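Long-range contact in glucose dehydrogenase (Haloferax mediterranei, PDB 2VWH), which catalyses the zinc-dependent oxidation of D-glucose and several other aldose sugars with NADP(+), or less readily NAD(+), as electron acceptor: residues T86-P91 / S301-V306. Sequence-based numbering, arbitrary orientation.
With BGC (beta-D-glucopyranose), chain C; NAP (NADP nicotinamide-adenine-dinucleotide phosphate), chain B.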
loop_
_atom_site.group_PDB
_atom_site.type_symbol
_atom_site.label_atom_id
_atom_site.label_comp_id
_atom_site.label_asym_id
_atom_site.label_seq_id
_atom_site.Cartn_x
_atom_site.Cartn_y
_atom_site.Cartn_z
ATOM N N THR A 86 20.324 -0.868 -18.159
ATOM C CA THR A 86 19.288 -1.411 -17.282
ATOM C C THR A 86 19.603 -2.890 -17.007
ATOM O O THR A 86 20.477 -3.493 -17.637
ATOM C CB THR A 86 17.844 -1.244 -17.857
ATOM O OG1 THR A 86 17.674 -2.067 -19.030
ATOM C CG2 THR A 86 17.550 0.247 -18.202
ATOM N N VAL A 87 18.880 -3.477 -16.074
ATOM C CA VAL A 87 19.231 -4.803 -15.578
ATOM C C VAL A 87 18.387 -5.945 -16.181
ATOM O O VAL A 87 18.917 -7.040 -16.455
ATOM C CB VAL A 87 19.181 -4.802 -14.044
ATOM C CG1 VAL A 87 19.455 -6.202 -13.480
ATOM C CG2 VAL A 87 20.196 -3.761 -13.510
ATOM N N ARG A 88 17.107 -5.679 -16.438
ATOM C CA ARG A 88 16.192 -6.729 -16.893
ATOM C C ARG A 88 16.159 -6.928 -18.407
ATOM O O ARG A 88 16.204 -5.967 -19.182
ATOM C CB ARG A 88 14.770 -6.503 -16.361
ATOM C CG ARG A 88 14.656 -6.936 -14.932
ATOM C CD ARG A 88 13.264 -6.794 -14.378
ATOM N NE ARG A 88 13.245 -7.242 -12.990
ATOM C CZ ARG A 88 12.138 -7.452 -12.281
ATOM N NH1 ARG A 88 10.948 -7.234 -12.816
ATOM N NH2 ARG A 88 12.222 -7.884 -11.029
ATOM N N ARG A 89 16.094 -8.198 -18.800
ATOM C CA ARG A 89 16.024 -8.596 -20.203
ATOM C C ARG A 89 14.962 -9.685 -20.352
ATOM O O ARG A 89 14.657 -10.394 -19.388
ATOM C CB ARG A 89 17.376 -9.135 -20.682
ATOM C CG ARG A 89 18.547 -8.160 -20.582
ATOM C CD ARG A 89 18.468 -7.082 -21.656
ATOM N NE ARG A 89 19.592 -6.155 -21.542
ATOM C CZ ARG A 89 19.672 -5.146 -20.676
ATOM N NH1 ARG A 89 18.674 -4.887 -19.842
ATOM N NH2 ARG A 89 20.764 -4.386 -20.656
ATOM N N PRO A 90 14.386 -9.827 -21.561
ATOM C CA PRO A 90 13.373 -10.860 -21.791
ATOM C C PRO A 90 13.916 -12.262 -21.504
ATOM O O PRO A 90 15.103 -12.514 -21.726
ATOM C CB PRO A 90 13.047 -10.728 -23.287
ATOM C CG PRO A 90 13.553 -9.421 -23.705
ATOM C CD PRO A 90 14.661 -9.035 -22.771
ATOM N N PRO A 91 13.063 -13.175 -21.017
ATOM C CA PRO A 91 13.550 -14.525 -20.746
ATOM C C PRO A 91 13.724 -15.322 -22.040
ATOM O O PRO A 91 13.492 -14.781 -23.132
ATOM C CB PRO A 91 12.456 -15.117 -19.852
ATOM C CG PRO A 91 11.222 -14.431 -20.283
ATOM C CD PRO A 91 11.624 -13.045 -20.730
ATOM N N SER A 301 8.513 -2.663 -3.766
ATOM C CA SER A 301 9.082 -2.235 -5.032
ATOM C C SER A 301 10.351 -3.023 -5.372
ATOM O O SER A 301 11.166 -3.332 -4.495
ATOM C CB SER A 301 9.390 -0.739 -4.972
ATOM O OG SER A 301 9.772 -0.228 -6.237
ATOM N N VAL A 302 10.513 -3.357 -6.645
ATOM C CA VAL A 302 11.733 -4.027 -7.098
ATOM C C VAL A 302 12.141 -3.514 -8.464
ATOM O O VAL A 302 11.289 -3.172 -9.292
ATOM C CB VAL A 302 11.593 -5.583 -7.095
ATOM C CG1 VAL A 302 10.584 -6.071 -8.184
ATOM C CG2 VAL A 302 12.962 -6.235 -7.267
ATOM N N ASN A 303 13.458 -3.425 -8.688
ATOM C CA ASN A 303 13.999 -3.089 -9.992
ATOM C C ASN A 303 13.641 -1.643 -10.342
ATOM O O ASN A 303 13.280 -0.853 -9.458
ATOM C CB ASN A 303 13.512 -4.107 -11.046
ATOM C CG ASN A 303 14.330 -4.084 -12.338
ATOM O OD1 ASN A 303 13.796 -3.776 -13.397
ATOM N ND2 ASN A 303 15.612 -4.393 -12.252
ATOM N N SER A 304 13.771 -1.282 -11.612
ATOM C CA SER A 304 13.530 0.085 -12.075
ATOM C C SER A 304 13.716 0.069 -13.580
ATOM O O SER A 304 14.238 -0.901 -14.132
ATOM C CB SER A 304 14.510 1.083 -11.444
ATOM O OG SER A 304 15.858 0.725 -11.705
ATOM N N HIS A 305 13.295 1.138 -14.234
ATOM C CA HIS A 305 13.405 1.227 -15.672
ATOM C C HIS A 305 13.887 2.603 -16.123
ATOM O O HIS A 305 14.253 3.444 -15.299
ATOM C CB HIS A 305 12.091 0.799 -16.345
ATOM C CG HIS A 305 12.282 0.300 -17.747
ATOM N ND1 HIS A 305 13.253 -0.626 -18.080
ATOM C CD2 HIS A 305 11.666 0.634 -18.906
ATOM C CE1 HIS A 305 13.209 -0.853 -19.380
ATOM N NE2 HIS A 305 12.256 -0.102 -19.905
ATOM N N VAL A 306 13.886 2.819 -17.439
ATOM C CA VAL A 306 14.611 3.933 -18.070
ATOM C C VAL A 306 14.296 5.291 -17.476
ATOM O O VAL A 306 15.207 6.076 -17.201
ATOM C CB VAL A 306 14.386 3.946 -19.610
ATOM C CG1 VAL A 306 14.998 5.200 -20.263
ATOM C CG2 VAL A 306 14.990 2.687 -20.218
HETATM C C2 BGC C . 19.079 -4.828 -8.361
HETATM C C3 BGC C . 17.699 -4.728 -8.997
HETATM C C4 BGC C . 17.017 -6.076 -8.837
HETATM C C5 BGC C . 16.987 -6.498 -7.346
HETATM C C6 BGC C . 16.301 -7.859 -7.193
HETATM C C1 BGC C . 18.966 -5.286 -6.920
HETATM O O1 BGC C . 20.245 -5.181 -6.355
HETATM O O2 BGC C . 19.565 -3.522 -8.234
HETATM O O3 BGC C . 17.823 -4.378 -10.362
HETATM O O4 BGC C . 15.746 -6.034 -9.438
HETATM O O5 BGC C . 18.325 -6.533 -6.804
HETATM O O6 BGC C . 17.131 -8.827 -7.782
HETATM P PA NAP B . 23.419 -4.331 2.700
HETATM O O1A NAP B . 24.730 -3.752 2.355
HETATM O O2A NAP B . 23.416 -5.724 3.119
HETATM O O5B NAP B . 22.750 -3.403 3.813
HETATM C C5B NAP B . 21.807 -3.929 4.715
HETATM C C4B NAP B . 22.057 -3.251 6.046
HETATM O O4B NAP B . 20.989 -3.521 6.916
HETATM C C3B NAP B . 23.345 -3.761 6.702
HETATM O O3B NAP B . 24.265 -2.702 6.826
HETATM C C2B NAP B . 22.877 -4.291 8.040
HETATM O O2B NAP B . 23.726 -3.917 9.088
HETATM C C1B NAP B . 21.509 -3.643 8.214
HETATM N N9A NAP B . 20.669 -4.456 9.100
HETATM C C8A NAP B . 20.307 -5.777 8.931
HETATM N N7A NAP B . 19.542 -6.143 9.979
HETATM C C5A NAP B . 19.432 -5.083 10.821
HETATM C C6A NAP B . 18.773 -4.920 12.030
HETATM N N6A NAP B . 18.093 -5.935 12.564
HETATM N N1A NAP B . 18.832 -3.700 12.670
HETATM C C2A NAP B . 19.523 -2.649 12.100
HETATM N N3A NAP B . 20.177 -2.812 10.899
HETATM C C4A NAP B . 20.128 -4.016 10.274
HETATM O O3 NAP B . 22.454 -4.190 1.421
HETATM P PN NAP B . 22.171 -2.949 0.432
HETATM O O1N NAP B . 22.170 -1.668 1.178
HETATM O O2N NAP B . 22.989 -3.087 -0.799
HETATM O O5D NAP B . 20.641 -3.318 0.077
HETATM C C5D NAP B . 19.639 -3.328 1.063
HETATM C C4D NAP B . 18.621 -4.446 0.834
HETATM O O4D NAP B . 17.883 -4.159 -0.332
HETATM C C3D NAP B . 19.187 -5.848 0.610
HETATM O O3D NAP B . 18.252 -6.792 1.101
HETATM C C2D NAP B . 19.297 -5.930 -0.894
HETATM O O2D NAP B . 19.332 -7.228 -1.401
HETATM C C1D NAP B . 18.026 -5.206 -1.292
HETATM N N1N NAP B . 17.993 -4.551 -2.619
HETATM C C2N NAP B . 16.789 -4.619 -3.281
HETATM C C3N NAP B . 16.602 -3.989 -4.494
HETATM C C7N NAP B . 15.207 -3.911 -5.043
HETATM O O7N NAP B . 15.068 -3.619 -6.401
HETATM N N7N NAP B . 14.124 -4.138 -4.273
HETATM C C4N NAP B . 17.666 -3.276 -5.067
HETATM C C5N NAP B . 18.883 -3.182 -4.355
HETATM C C6N NAP B . 19.039 -3.825 -3.123
HETATM P P2B NAP B . 24.986 -4.835 9.533
HETATM O O1X NAP B . 26.065 -4.650 8.530
HETATM O O2X NAP B . 24.585 -6.263 9.627
HETATM O O3X NAP B . 25.402 -4.288 10.872
HETATM O O HOH W 1 16.935 -2.206 -14.465
#
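The guanidinium of Arg88 and the carboxamide of Asn303 lie stacked, their planes 15° apart; Asn303 CB rides over one guanidinium face, 3.6 Å from its plane and nearer the border than the middle. The overlap is at the inner end: Asn303 OD1 is 3.2 Å from Arg88 CD and CG lies over NE, while Val302 CG1 approaches NH2 obliquely. Over one face of the His305 ring stands Val306 CG2, which also meets Thr86 CG2. No hydrogen bond joins the stacked pair: Arg88 spends its N-H groups elsewhere, in a salt bridge from NE to Glu114 and a hydrogen bond from NH1 to Pro104 O. Asn303 swings CG away from its backbone N (chi1 -163°), bringing the amide between Arg88 and the sugar; the next torsion points ND2 at the glucose, donating to O3 at 2.9 Å and, at longer range, to O4. This is the cleft of a zinc-containing alcohol dehydrogenase, where the GroES-like catalytic domain faces the loop after the last strand, 297-300, of the Rossmann-type sheet. The same loop reads the nicotinamide carboxamide through its backbone: Asn303 N donates to O7N of NADP at 2.8 Å, nearly straight at 168°, and Ser301 O accepts from N7N. A water bridges the two segments, accepting from Val87 N and donating to Ser304 O. Val87 CB lies 3.9 Å from glucose O3, and its side chain packs on Glu150, a ligand of the catalytic zinc.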